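Glucanase (Klebsiella pneumoniae, PDB 5GY3) probably cleaves internal beta-1,4-glucosidic bonds of cellulose and related beta-glucans, as an endoglucanase of glycosyl hydrolase family 8. Local coordinates at residues R10-D15 / D49-W54; Q32-L37 / D89-W94; G65-R70 / D113-S118; W94-A99 / A109-A114; T123-A128 / D144-N149. One frame throughout, in Å; residues are numbered along the deposited sequence.

Interaction 1 (R10-D15 / D49-W54); sequences RFMMPD and DKLWQW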
# COMPACT_ATOMS: atom_id res chain seq x y z
N ARG A 10 -5.66 -16.10 -12.61
CA ARG A 10 -6.32 -16.44 -11.36
C ARG A 10 -7.16 -15.31 -10.80
O ARG A 10 -8.21 -15.57 -10.21
CB ARG A 10 -5.28 -16.88 -10.33
CG ARG A 10 -4.70 -18.24 -10.69
CD ARG A 10 -4.05 -18.89 -9.50
NE ARG A 10 -4.81 -18.74 -8.26
CZ ARG A 10 -4.24 -18.75 -7.07
NH1 ARG A 10 -2.92 -18.89 -6.99
NH2 ARG A 10 -4.96 -18.62 -5.97
N PHE A 11 -6.76 -14.05 -10.99
CA PHE A 11 -7.37 -12.96 -10.26
C PHE A 11 -7.97 -11.84 -11.10
O PHE A 11 -8.68 -11.00 -10.55
CB PHE A 11 -6.34 -12.34 -9.29
CG PHE A 11 -5.67 -13.34 -8.42
CD1 PHE A 11 -6.40 -14.02 -7.44
CD2 PHE A 11 -4.33 -13.64 -8.58
CE1 PHE A 11 -5.78 -14.96 -6.63
CE2 PHE A 11 -3.71 -14.58 -7.77
CZ PHE A 11 -4.45 -15.24 -6.78
N MET A 12 -7.72 -11.79 -12.40
CA MET A 12 -8.26 -10.70 -13.21
C MET A 12 -9.45 -11.19 -14.03
O MET A 12 -9.35 -12.17 -14.77
CB MET A 12 -7.20 -10.10 -14.13
CG MET A 12 -7.68 -8.86 -14.86
SD MET A 12 -6.39 -8.16 -15.93
CE MET A 12 -7.33 -6.85 -16.72
N MET A 13 -10.59 -10.50 -13.89
CA MET A 13 -11.80 -10.78 -14.65
C MET A 13 -11.76 -10.07 -15.99
O MET A 13 -11.06 -9.07 -16.15
CB MET A 13 -13.04 -10.33 -13.87
CG MET A 13 -13.39 -11.15 -12.63
SD MET A 13 -13.52 -12.93 -12.94
CE MET A 13 -11.98 -13.51 -12.24
N PRO A 14 -12.50 -10.57 -16.98
CA PRO A 14 -12.48 -9.93 -18.30
C PRO A 14 -12.96 -8.49 -18.29
O PRO A 14 -12.57 -7.72 -19.18
CB PRO A 14 -13.38 -10.84 -19.15
CG PRO A 14 -14.12 -11.72 -18.17
CD PRO A 14 -13.23 -11.85 -16.98
N ASP A 15 -13.77 -8.09 -17.30
CA ASP A 15 -14.22 -6.71 -17.22
C ASP A 15 -13.17 -5.78 -16.60
O ASP A 15 -13.43 -4.58 -16.51
CB ASP A 15 -15.53 -6.60 -16.43
CG ASP A 15 -15.43 -7.10 -14.98
OD1 ASP A 15 -14.33 -7.48 -14.54
OD2 ASP A 15 -16.47 -7.08 -14.29
N ASP A 49 -5.12 -0.82 -19.48
CA ASP A 49 -6.29 -0.04 -19.88
C ASP A 49 -7.59 -0.68 -19.40
O ASP A 49 -8.53 0.03 -19.03
CB ASP A 49 -6.30 0.17 -21.40
CG ASP A 49 -5.28 1.23 -21.87
OD1 ASP A 49 -4.90 2.10 -21.07
OD2 ASP A 49 -4.88 1.20 -23.05
N LYS A 50 -7.65 -2.02 -19.38
CA LYS A 50 -8.83 -2.70 -18.84
C LYS A 50 -8.98 -2.43 -17.34
O LYS A 50 -10.08 -2.12 -16.86
CB LYS A 50 -8.74 -4.21 -19.07
CG LYS A 50 -9.15 -4.72 -20.46
CD LYS A 50 -8.72 -6.20 -20.66
CE LYS A 50 -7.35 -6.31 -21.37
NZ LYS A 50 -6.49 -7.51 -21.03
N LEU A 51 -7.88 -2.56 -16.60
CA LEU A 51 -7.91 -2.33 -15.16
C LEU A 51 -8.32 -0.90 -14.85
O LEU A 51 -9.16 -0.65 -13.98
CB LEU A 51 -6.54 -2.63 -14.55
CG LEU A 51 -6.03 -4.06 -14.61
CD1 LEU A 51 -4.52 -4.12 -14.38
CD2 LEU A 51 -6.77 -4.90 -13.57
N TRP A 52 -7.72 0.05 -15.56
CA TRP A 52 -7.99 1.46 -15.31
C TRP A 52 -9.40 1.84 -15.75
O TRP A 52 -10.11 2.57 -15.04
CB TRP A 52 -6.93 2.32 -16.02
CG TRP A 52 -7.22 3.80 -16.03
CD1 TRP A 52 -7.16 4.63 -17.11
CD2 TRP A 52 -7.60 4.61 -14.91
NE1 TRP A 52 -7.49 5.92 -16.74
CE2 TRP A 52 -7.77 5.93 -15.39
CE3 TRP A 52 -7.84 4.36 -13.56
CZ2 TRP A 52 -8.15 6.99 -14.57
CZ3 TRP A 52 -8.22 5.41 -12.73
CH2 TRP A 52 -8.37 6.70 -13.24
N GLN A 53 -9.83 1.34 -16.91
CA GLN A 53 -11.18 1.63 -17.39
C GLN A 53 -12.24 1.15 -16.40
O GLN A 53 -13.21 1.86 -16.13
CB GLN A 53 -11.40 0.99 -18.76
CG GLN A 53 -12.86 0.94 -19.23
CD GLN A 53 -13.01 0.15 -20.54
OE1 GLN A 53 -12.21 -0.74 -20.83
NE2 GLN A 53 -14.04 0.48 -21.32
N TRP A 54 -12.07 -0.04 -15.84
CA TRP A 54 -13.06 -0.51 -14.87
C TRP A 54 -13.00 0.34 -13.60
O TRP A 54 -14.04 0.75 -13.07
CB TRP A 54 -12.86 -1.99 -14.53
CG TRP A 54 -13.89 -2.44 -13.55
CD1 TRP A 54 -15.14 -2.92 -13.82
CD2 TRP A 54 -13.78 -2.39 -12.12
NE1 TRP A 54 -15.81 -3.20 -12.65
CE2 TRP A 54 -15.00 -2.88 -11.59
CE3 TRP A 54 -12.78 -2.00 -11.23
CZ2 TRP A 54 -15.24 -2.98 -10.22
CZ3 TRP A 54 -13.01 -2.10 -9.87
CH2 TRP A 54 -14.23 -2.59 -9.37
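M12 holds CG anti to its backbone N (chi1 -173°) and runs on fully extended (chi2 179°, chi3 175°), which carries its CE methyl across to L51 and K50 of helix 45-59. CE lands 3.7 Å from L51 CG and equally near L51 CD2, and it also brushes K50 CB at 3.8 Å. M12 SD follows behind, 4.0 Å from L51 CD2, and the two side chains cross obliquely. M12 is the first residue to leave helical geometry after helix 2-11, at the point where the chain turns away from that helix. The contact joins the loop after helix 2-11 to helix 45-59 of the (alpha/alpha)6 barrel known for family 8 enzymes. Further along the loop the meeting is by backbone: D15 O sits 3.3 Å from W54 CB and 3.6 Å from W54 CD1, approaching the indole obliquely. No hydrogen bond joins the two segments. The D15 carboxylate turns instead to a salt bridge with R17, whereas the buried W54 ring meets Y71 edge-to-face. L51 also packs against A35 and M36 of helix 29-41, while P14 and D15 lie at the solvent-exposed margin.

Interaction 2 (Q32-L37 / D89-W94); sequences QGFAML and DTLIAW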
# COMPACT_ATOMS: atom_id res chain seq x y z
N GLN A 32 -6.84 -2.92 -7.57
CA GLN A 32 -6.73 -2.28 -8.88
C GLN A 32 -5.39 -1.57 -9.03
O GLN A 32 -4.73 -1.69 -10.06
CB GLN A 32 -7.88 -1.30 -9.11
CG GLN A 32 -9.27 -1.90 -9.00
CD GLN A 32 -9.46 -3.13 -9.88
OE1 GLN A 32 -9.63 -4.24 -9.37
NE2 GLN A 32 -9.43 -2.94 -11.20
N GLY A 33 -4.98 -0.81 -8.00
CA GLY A 33 -3.74 -0.07 -8.09
C GLY A 33 -2.51 -0.96 -8.16
O GLY A 33 -1.60 -0.71 -8.95
N PHE A 34 -2.46 -1.99 -7.30
CA PHE A 34 -1.40 -2.99 -7.39
C PHE A 34 -1.31 -3.56 -8.80
O PHE A 34 -0.23 -3.65 -9.38
CB PHE A 34 -1.63 -4.14 -6.41
CG PHE A 34 -1.23 -3.87 -5.00
CD1 PHE A 34 -0.50 -2.75 -4.66
CD2 PHE A 34 -1.59 -4.76 -4.00
CE1 PHE A 34 -0.13 -2.53 -3.33
CE2 PHE A 34 -1.23 -4.54 -2.67
CZ PHE A 34 -0.50 -3.42 -2.34
N ALA A 35 -2.45 -4.00 -9.33
CA ALA A 35 -2.44 -4.65 -10.63
C ALA A 35 -2.06 -3.66 -11.73
O ALA A 35 -1.36 -4.03 -12.68
CB ALA A 35 -3.80 -5.27 -10.92
N MET A 36 -2.52 -2.42 -11.63
CA MET A 36 -2.11 -1.42 -12.62
C MET A 36 -0.60 -1.20 -12.59
O MET A 36 0.03 -1.07 -13.65
CB MET A 36 -2.85 -0.10 -12.39
CG MET A 36 -4.31 -0.14 -12.81
SD MET A 36 -5.29 1.26 -12.23
CE MET A 36 -4.52 2.64 -13.10
N LEU A 37 -0.01 -1.14 -11.40
CA LEU A 37 1.45 -1.05 -11.29
C LEU A 37 2.12 -2.24 -11.97
O LEU A 37 3.10 -2.08 -12.72
CB LEU A 37 1.88 -0.99 -9.82
CG LEU A 37 1.71 0.33 -9.07
CD1 LEU A 37 1.93 0.11 -7.56
CD2 LEU A 37 2.69 1.37 -9.61
N ASP A 89 -6.08 4.99 -3.72
CA ASP A 89 -6.02 6.16 -4.60
C ASP A 89 -4.59 6.47 -5.00
O ASP A 89 -4.32 6.82 -6.16
CB ASP A 89 -6.59 7.41 -3.92
CG ASP A 89 -7.99 7.22 -3.34
OD1 ASP A 89 -8.85 6.58 -3.97
OD2 ASP A 89 -8.22 7.78 -2.24
N THR A 90 -3.66 6.39 -4.04
CA THR A 90 -2.26 6.68 -4.32
C THR A 90 -1.68 5.69 -5.32
O THR A 90 -0.97 6.09 -6.26
CB THR A 90 -1.47 6.63 -3.01
OG1 THR A 90 -1.92 7.66 -2.13
CG2 THR A 90 0.02 6.77 -3.25
N LEU A 91 -1.95 4.40 -5.12
CA LEU A 91 -1.39 3.37 -6.00
C LEU A 91 -1.89 3.55 -7.42
O LEU A 91 -1.11 3.40 -8.38
CB LEU A 91 -1.78 1.99 -5.48
CG LEU A 91 -1.14 1.61 -4.15
CD1 LEU A 91 -1.88 0.43 -3.53
CD2 LEU A 91 0.33 1.28 -4.36
N ILE A 92 -3.17 3.87 -7.57
CA ILE A 92 -3.76 4.13 -8.89
C ILE A 92 -3.08 5.33 -9.55
O ILE A 92 -2.68 5.27 -10.72
CB ILE A 92 -5.28 4.34 -8.77
CG1 ILE A 92 -5.98 3.03 -8.38
CG2 ILE A 92 -5.85 4.92 -10.07
CD1 ILE A 92 -7.42 3.20 -7.79
N ALA A 93 -2.93 6.43 -8.80
CA ALA A 93 -2.31 7.62 -9.38
C ALA A 93 -0.85 7.35 -9.73
O ALA A 93 -0.33 7.89 -10.72
CB ALA A 93 -2.41 8.81 -8.42
N TRP A 94 -0.17 6.57 -8.90
CA TRP A 94 1.23 6.23 -9.15
C TRP A 94 1.36 5.35 -10.39
O TRP A 94 2.23 5.59 -11.24
CB TRP A 94 1.79 5.52 -7.92
CG TRP A 94 3.26 5.27 -7.93
CD1 TRP A 94 4.21 5.95 -8.65
CD2 TRP A 94 3.94 4.28 -7.18
NE1 TRP A 94 5.46 5.43 -8.37
CE2 TRP A 94 5.32 4.41 -7.47
CE3 TRP A 94 3.53 3.30 -6.27
CZ2 TRP A 94 6.28 3.58 -6.90
CZ3 TRP A 94 4.50 2.48 -5.69
CH2 TRP A 94 5.85 2.63 -6.01
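M36 N donates to Q32 O at 2.8 Å, and W94 N to T90 O at the same length; across the contact M36 meets I92 and W94 meets L37, in packing that is itself apolar and fully buried. The backbones come closest at G33, whose CA lies 3.8 Å from I92 CG1 and only slightly further from L91 CB. With no side chain on G33, the axes come within 7.7 Å; they run nearly parallel, at 22°, consistent with neighbouring helices of the (alpha/alpha)6 barrel of family 8. L91 rises beside this point and divides its methyls: CD1 meets F34 CE1 obliquely at 3.4 Å, and CD2 meets L37 CD1 at 3.8 Å. L37 crosses both L91 and W94 at about a right angle. Its CD2 rests over one face of the indole in a CH-pi contact, 4.3 Å from the centroid of the six-membered ring and 26° off the normal. M36, bent at chi3 (65°), brings CE to I92 CG2 at 4.0 Å. W94 also meets W227 and packs on P156, A157 and A160 of helix 155-164, whereas I92 and M36 are covered by W52, T55 and F48 of helix 45-59.

Interaction 3 (G65-R70 / D113-S118); sequences GLFYWR and DAITAS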
# COMPACT_ATOMS: atom_id res chain seq x y z
N GLY A 65 -13.02 13.38 -6.73
CA GLY A 65 -12.00 12.87 -7.62
C GLY A 65 -11.27 11.64 -7.14
O GLY A 65 -10.38 11.15 -7.86
N LEU A 66 -11.60 11.11 -5.96
CA LEU A 66 -10.96 9.90 -5.46
C LEU A 66 -11.84 8.71 -5.85
O LEU A 66 -12.64 8.79 -6.78
CB LEU A 66 -10.72 10.05 -3.95
CG LEU A 66 -9.76 11.20 -3.60
CD1 LEU A 66 -9.73 11.41 -2.09
CD2 LEU A 66 -8.37 10.87 -4.12
N PHE A 67 -11.70 7.58 -5.16
CA PHE A 67 -12.37 6.36 -5.58
C PHE A 67 -13.01 5.67 -4.38
O PHE A 67 -12.37 5.51 -3.34
CB PHE A 67 -11.38 5.39 -6.26
CG PHE A 67 -10.69 6.00 -7.45
CD1 PHE A 67 -9.51 6.70 -7.29
CD2 PHE A 67 -11.23 5.88 -8.72
CE1 PHE A 67 -8.87 7.28 -8.39
CE2 PHE A 67 -10.60 6.45 -9.82
CZ PHE A 67 -9.43 7.15 -9.65
N TYR A 68 -14.27 5.25 -4.53
CA TYR A 68 -14.85 4.31 -3.58
C TYR A 68 -13.95 3.09 -3.46
O TYR A 68 -13.50 2.53 -4.46
CB TYR A 68 -16.25 3.89 -4.05
CG TYR A 68 -17.16 5.05 -4.36
CD1 TYR A 68 -17.36 6.07 -3.44
CD2 TYR A 68 -17.82 5.13 -5.58
CE1 TYR A 68 -18.20 7.13 -3.72
CE2 TYR A 68 -18.65 6.20 -5.88
CZ TYR A 68 -18.84 7.19 -4.94
OH TYR A 68 -19.67 8.26 -5.22
N TRP A 69 -13.66 2.68 -2.22
CA TRP A 69 -12.52 1.78 -2.04
C TRP A 69 -12.85 0.31 -2.30
O TRP A 69 -11.94 -0.45 -2.61
CB TRP A 69 -11.93 1.91 -0.63
CG TRP A 69 -12.72 1.21 0.45
CD1 TRP A 69 -13.87 1.65 1.04
CD2 TRP A 69 -12.40 -0.04 1.07
NE1 TRP A 69 -14.29 0.75 2.00
CE2 TRP A 69 -13.40 -0.30 2.03
CE3 TRP A 69 -11.36 -0.98 0.91
CZ2 TRP A 69 -13.40 -1.45 2.83
CZ3 TRP A 69 -11.36 -2.12 1.70
CH2 TRP A 69 -12.37 -2.34 2.65
N ARG A 70 -14.11 -0.10 -2.20
CA ARG A 70 -14.45 -1.52 -2.22
C ARG A 70 -15.64 -1.79 -3.13
O ARG A 70 -16.59 -1.01 -3.18
CB ARG A 70 -14.76 -2.01 -0.80
CG ARG A 70 -14.94 -3.51 -0.65
CD ARG A 70 -15.03 -3.84 0.84
NE ARG A 70 -15.41 -5.23 1.12
CZ ARG A 70 -16.66 -5.66 1.14
NH1 ARG A 70 -17.66 -4.83 0.87
NH2 ARG A 70 -16.92 -6.94 1.41
N ASP A 113 -2.44 13.47 -12.36
CA ASP A 113 -2.38 14.79 -11.75
C ASP A 113 -3.68 15.15 -11.02
O ASP A 113 -3.66 15.81 -9.99
CB ASP A 113 -2.10 15.86 -12.81
CG ASP A 113 -0.72 15.73 -13.43
OD1 ASP A 113 0.17 15.14 -12.79
OD2 ASP A 113 -0.53 16.25 -14.56
N ALA A 114 -4.83 14.76 -11.59
CA ALA A 114 -6.10 15.06 -10.94
C ALA A 114 -6.22 14.33 -9.61
O ALA A 114 -6.69 14.91 -8.62
CB ALA A 114 -7.27 14.69 -11.87
N ILE A 115 -5.80 13.07 -9.58
CA ILE A 115 -5.89 12.26 -8.36
C ILE A 115 -4.92 12.77 -7.30
O ILE A 115 -5.29 12.88 -6.13
CB ILE A 115 -5.64 10.78 -8.69
CG1 ILE A 115 -6.68 10.29 -9.71
CG2 ILE A 115 -5.66 9.92 -7.40
CD1 ILE A 115 -6.29 9.00 -10.42
N THR A 116 -3.68 13.10 -7.69
CA THR A 116 -2.74 13.59 -6.68
C THR A 116 -3.18 14.94 -6.13
O THR A 116 -3.02 15.20 -4.94
CB THR A 116 -1.30 13.66 -7.22
OG1 THR A 116 -1.23 14.51 -8.37
CG2 THR A 116 -0.81 12.28 -7.59
N ALA A 117 -3.74 15.81 -6.98
CA ALA A 117 -4.29 17.06 -6.45
C ALA A 117 -5.45 16.79 -5.50
O ALA A 117 -5.57 17.45 -4.45
CB ALA A 117 -4.74 17.97 -7.59
N SER A 118 -6.29 15.80 -5.83
CA SER A 118 -7.38 15.41 -4.93
C SER A 118 -6.85 14.84 -3.62
O SER A 118 -7.42 15.10 -2.55
CB SER A 118 -8.29 14.39 -5.61
OG SER A 118 -9.11 14.99 -6.59
O HOH W 1 -9.13 13.28 -9.13
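Two apolar contacts carry most of the join between L66, F67 and helix 106-123. I115 CD1 comes up in the plane of the F67 ring, at its edge, 3.7 Å from CE1, and the two side chains cross at about a right angle. L66 CD2 lies against S118 CB at 3.8 Å, with I115 CG2 a looser 4.4 Å away. The loop that follows helix 45-59 is thereby laid against the flank of helix 106-123, and helix 86-103 of the (alpha/alpha)6 barrel backs the seam through A93 and L96 on I115 and D89 on L66. The polar part is water-mediated: one water donates to G65 O at 2.8 Å and to S118 OG at 3.1 Å. Both oxygens have further partners, G65 O in R60 NH1 and S118 OG in N64 O. G65, at a positive phi of 82°, also sets its CA 3.7 Å from S118 OG, the bare CA of glycine letting the chain come this close to the hydroxyl.

Interaction 4 (W94-A99 / A109-A114); sequences WALLRA and AIASDA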
# COMPACT_ATOMS: atom_id res chain seq x y z
N TRP A 94 -0.17 6.57 -8.90
CA TRP A 94 1.23 6.23 -9.15
C TRP A 94 1.36 5.35 -10.39
O TRP A 94 2.23 5.59 -11.24
CB TRP A 94 1.79 5.52 -7.92
CG TRP A 94 3.26 5.27 -7.93
CD1 TRP A 94 4.21 5.95 -8.65
CD2 TRP A 94 3.94 4.28 -7.18
NE1 TRP A 94 5.46 5.43 -8.37
CE2 TRP A 94 5.32 4.41 -7.47
CE3 TRP A 94 3.53 3.30 -6.27
CZ2 TRP A 94 6.28 3.58 -6.90
CZ3 TRP A 94 4.50 2.48 -5.69
CH2 TRP A 94 5.85 2.63 -6.01
N ALA A 95 0.49 4.35 -10.52
CA ALA A 95 0.51 3.50 -11.71
C ALA A 95 0.28 4.32 -12.98
O ALA A 95 0.93 4.08 -14.01
CB ALA A 95 -0.54 2.40 -11.57
N LEU A 96 -0.63 5.30 -12.93
CA LEU A 96 -0.89 6.15 -14.09
C LEU A 96 0.33 6.98 -14.45
O LEU A 96 0.65 7.12 -15.64
CB LEU A 96 -2.09 7.07 -13.81
CG LEU A 96 -3.43 6.33 -13.90
CD1 LEU A 96 -4.55 7.06 -13.16
CD2 LEU A 96 -3.79 6.10 -15.38
N LEU A 97 1.01 7.54 -13.46
CA LEU A 97 2.25 8.27 -13.73
C LEU A 97 3.27 7.36 -14.42
O LEU A 97 3.90 7.75 -15.42
CB LEU A 97 2.80 8.83 -12.42
CG LEU A 97 3.62 10.10 -12.47
CD1 LEU A 97 2.81 11.15 -13.22
CD2 LEU A 97 3.91 10.54 -11.05
N ARG A 98 3.42 6.13 -13.92
CA ARG A 98 4.38 5.21 -14.52
C ARG A 98 3.93 4.77 -15.91
O ARG A 98 4.77 4.52 -16.78
CB ARG A 98 4.59 4.03 -13.58
CG ARG A 98 5.40 4.44 -12.34
CD ARG A 98 5.18 3.53 -11.12
NE ARG A 98 5.85 2.24 -11.21
CZ ARG A 98 7.04 1.95 -10.69
NH1 ARG A 98 7.74 2.88 -10.05
NH2 ARG A 98 7.55 0.73 -10.80
N ALA A 99 2.62 4.69 -16.14
CA ALA A 99 2.12 4.34 -17.46
C ALA A 99 2.48 5.40 -18.50
O ALA A 99 2.78 5.08 -19.65
CB ALA A 99 0.61 4.14 -17.41
N ALA A 109 -0.70 10.70 -17.48
CA ALA A 109 -0.17 11.64 -16.50
C ALA A 109 -1.20 12.71 -16.15
O ALA A 109 -1.26 13.16 -14.99
CB ALA A 109 1.11 12.28 -17.02
N ILE A 110 -2.01 13.14 -17.12
CA ILE A 110 -3.07 14.10 -16.82
C ILE A 110 -4.08 13.49 -15.86
O ILE A 110 -4.57 14.16 -14.94
CB ILE A 110 -3.73 14.60 -18.12
CG1 ILE A 110 -2.75 15.53 -18.84
CG2 ILE A 110 -5.07 15.29 -17.82
CD1 ILE A 110 -3.13 15.85 -20.28
N ALA A 111 -4.37 12.19 -16.01
CA ALA A 111 -5.25 11.51 -15.06
C ALA A 111 -4.61 11.44 -13.68
O ALA A 111 -5.28 11.69 -12.67
CB ALA A 111 -5.59 10.11 -15.57
N SER A 112 -3.33 11.09 -13.62
CA SER A 112 -2.62 11.04 -12.35
C SER A 112 -2.69 12.37 -11.63
O SER A 112 -2.97 12.43 -10.42
CB SER A 112 -1.17 10.63 -12.59
OG SER A 112 -0.45 10.59 -11.36
N ASP A 113 -2.44 13.47 -12.36
CA ASP A 113 -2.38 14.79 -11.75
C ASP A 113 -3.68 15.15 -11.02
O ASP A 113 -3.66 15.81 -9.99
CB ASP A 113 -2.10 15.86 -12.81
CG ASP A 113 -0.72 15.73 -13.43
OD1 ASP A 113 0.17 15.14 -12.79
OD2 ASP A 113 -0.53 16.25 -14.56
N ALA A 114 -4.83 14.76 -11.59
CA ALA A 114 -6.10 15.06 -10.94
C ALA A 114 -6.22 14.33 -9.61
O ALA A 114 -6.69 14.91 -8.62
CB ALA A 114 -7.27 14.69 -11.87
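L96 and L97 straddle S112 at the tight centre of this contact. S112 CB rests 3.9 Å from L96 CB and as near to the backbone N of L97. S112 OG, placed anti to its own backbone N (chi1 179°), turns to the L97 side, where both CB and CD1 of the leucine lie 3.8 Å away. That hydroxyl is buried among carbons, yet it has a polar partner: it hydrogen-bonds A93 O, one turn back along helix 86-103, and so ties the two helices together just beside the leucines. Packing is looser at A109, whose CB stands 4.3 Å from L97 CD1. A111 forms the partly exposed margin, its CB 4.0 Å from L96 CD1, and beyond it the outer side of helix 106-123 turns I110 and A114 to solvent. L96 also meets W52 and F48 of helix 45-59. Small residues, two alanines and a serine, face the leucines and let the axes approach to 7.8 Å at 154°. Consecutive helices packed antiparallel across a short turn make a helical hairpin, the building element of the (alpha/alpha)6 barrel of family 8 glycosidases.

Interaction 5 (T123-A128 / D144-N149); sequences TVVTFA and DHLNLN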
# COMPACT_ATOMS: atom_id res chain seq x y z
N THR A 123 -7.33 14.56 1.54
CA THR A 123 -6.86 13.58 2.52
C THR A 123 -5.69 14.05 3.37
O THR A 123 -5.38 13.40 4.38
CB THR A 123 -6.45 12.25 1.84
OG1 THR A 123 -5.15 12.37 1.24
CG2 THR A 123 -7.47 11.84 0.78
N VAL A 124 -5.03 15.15 3.01
CA VAL A 124 -3.87 15.63 3.75
C VAL A 124 -4.30 16.77 4.65
O VAL A 124 -4.94 17.73 4.19
CB VAL A 124 -2.74 16.05 2.80
CG1 VAL A 124 -1.65 16.82 3.59
CG2 VAL A 124 -2.13 14.83 2.16
N VAL A 125 -3.98 16.65 5.94
CA VAL A 125 -4.35 17.66 6.92
C VAL A 125 -3.13 18.05 7.73
O VAL A 125 -2.11 17.35 7.75
CB VAL A 125 -5.49 17.18 7.85
CG1 VAL A 125 -6.74 16.83 7.04
CG2 VAL A 125 -5.03 15.99 8.68
N THR A 126 -3.23 19.21 8.37
CA THR A 126 -2.24 19.68 9.32
C THR A 126 -2.66 19.22 10.71
O THR A 126 -3.77 19.53 11.15
CB THR A 126 -2.14 21.20 9.29
OG1 THR A 126 -1.93 21.64 7.95
CG2 THR A 126 -0.99 21.68 10.17
N PHE A 127 -1.77 18.50 11.40
CA PHE A 127 -2.12 17.92 12.70
C PHE A 127 -0.83 17.61 13.46
O PHE A 127 0.12 17.10 12.88
CB PHE A 127 -2.93 16.64 12.52
CG PHE A 127 -3.72 16.23 13.74
CD1 PHE A 127 -4.97 16.77 14.00
CD2 PHE A 127 -3.22 15.27 14.61
CE1 PHE A 127 -5.71 16.38 15.12
CE2 PHE A 127 -3.95 14.87 15.72
CZ PHE A 127 -5.20 15.42 15.97
N ALA A 128 -0.82 17.94 14.76
CA ALA A 128 0.37 17.73 15.61
C ALA A 128 1.63 18.34 14.98
O ALA A 128 2.74 17.80 15.09
CB ALA A 128 0.56 16.23 15.91
N ASP A 144 -9.41 15.19 18.83
CA ASP A 144 -8.02 15.40 19.21
C ASP A 144 -7.12 14.22 18.85
O ASP A 144 -5.96 14.21 19.25
CB ASP A 144 -7.92 15.72 20.70
CG ASP A 144 -8.32 14.56 21.59
OD1 ASP A 144 -9.04 13.66 21.13
OD2 ASP A 144 -7.91 14.56 22.77
N HIS A 145 -7.64 13.24 18.10
CA HIS A 145 -6.84 12.13 17.59
C HIS A 145 -7.14 11.93 16.12
O HIS A 145 -8.27 12.13 15.67
CB HIS A 145 -7.15 10.81 18.31
CG HIS A 145 -6.72 10.78 19.74
ND1 HIS A 145 -7.45 11.38 20.74
CD2 HIS A 145 -5.64 10.22 20.34
CE1 HIS A 145 -6.84 11.19 21.90
NE2 HIS A 145 -5.74 10.49 21.68
N LEU A 146 -6.14 11.49 15.37
CA LEU A 146 -6.34 10.91 14.05
C LEU A 146 -5.98 9.43 14.11
O LEU A 146 -4.97 9.05 14.71
CB LEU A 146 -5.47 11.59 12.99
CG LEU A 146 -5.59 13.10 12.84
CD1 LEU A 146 -4.67 13.56 11.72
CD2 LEU A 146 -7.03 13.48 12.58
N ASN A 147 -6.81 8.61 13.48
CA ASN A 147 -6.48 7.20 13.29
C ASN A 147 -5.76 7.07 11.96
O ASN A 147 -6.37 7.26 10.90
CB ASN A 147 -7.74 6.34 13.35
CG ASN A 147 -8.18 6.08 14.77
OD1 ASN A 147 -7.38 6.20 15.70
ND2 ASN A 147 -9.46 5.74 14.96
N LEU A 148 -4.48 6.76 12.01
CA LEU A 148 -3.64 6.70 10.83
C LEU A 148 -3.25 5.25 10.55
O LEU A 148 -3.30 4.39 11.43
CB LEU A 148 -2.37 7.53 11.02
CG LEU A 148 -2.57 9.00 11.40
CD1 LEU A 148 -1.21 9.66 11.60
CD2 LEU A 148 -3.37 9.70 10.31
N ASN A 149 -2.87 4.99 9.31
CA ASN A 149 -2.36 3.68 8.92
C ASN A 149 -1.00 3.93 8.26
O ASN A 149 -0.95 4.40 7.11
CB ASN A 149 -3.33 2.97 7.98
CG ASN A 149 -2.93 1.53 7.73
OD1 ASN A 149 -1.75 1.23 7.52
ND2 ASN A 149 -3.90 0.63 7.75
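L146 sets its CG over the centre of the F127 ring in a CH-pi contact, 3.6 Å from the centroid and only 7° off the normal. The two side chains slide past each other in opposite directions, and L146 CD1 lies over the face near the root of the ring, 3.5 Å from F127 CG. Apolar packing continues at V125, whose CG2 touches the same methyl at 3.9 Å. A polar atom meets the ring at its edge: D144 O lies near the ring plane, 3.6 Å from F127 CZ. A side-chain hydrogen bond within segment 144-149 joins H145 ND1 to D144 OD1 at 2.8 Å, bent to 137° and reaching that oxygen from above the carboxylate plane. No backbone bond links the two strands, whose axes are 9.8 Å apart; V132 and L198 line the same interface. This is face-to-face packing of two small antiparallel sheets: one is the hairpin 124-127/130-133 that follows helix 106-123, the other joins 145-148 to 196-199 and 204-206, which come after helix 167-183.

How the interactions relate
W52 ties four of the contacts together: its ring, on the helix of interaction 1, lies 3.6 Å from I92 CG2 of interaction 2 (from CZ3), 3.7 Å from F67 CZ of interaction 3 (also CZ3) and 3.8 Å from L96 CD1 of interaction 4 (from CH2). Interactions 2 and 4 share W94 on helix 86-103; interactions 3 and 4 share D113 and A114 on helix 106-123. Interaction 5 stands apart, its centre about 33 Å from that of interaction 1, and joins the rest where T123 CG2 touches L66 CD1 at 3.7 Å. Interaction 2 comes closest to the predicted nucleophile D87, with the L91 side chain about 5 Å from that of D87; the side chain of F67 of interaction 3 is about 10 Å from that of D87.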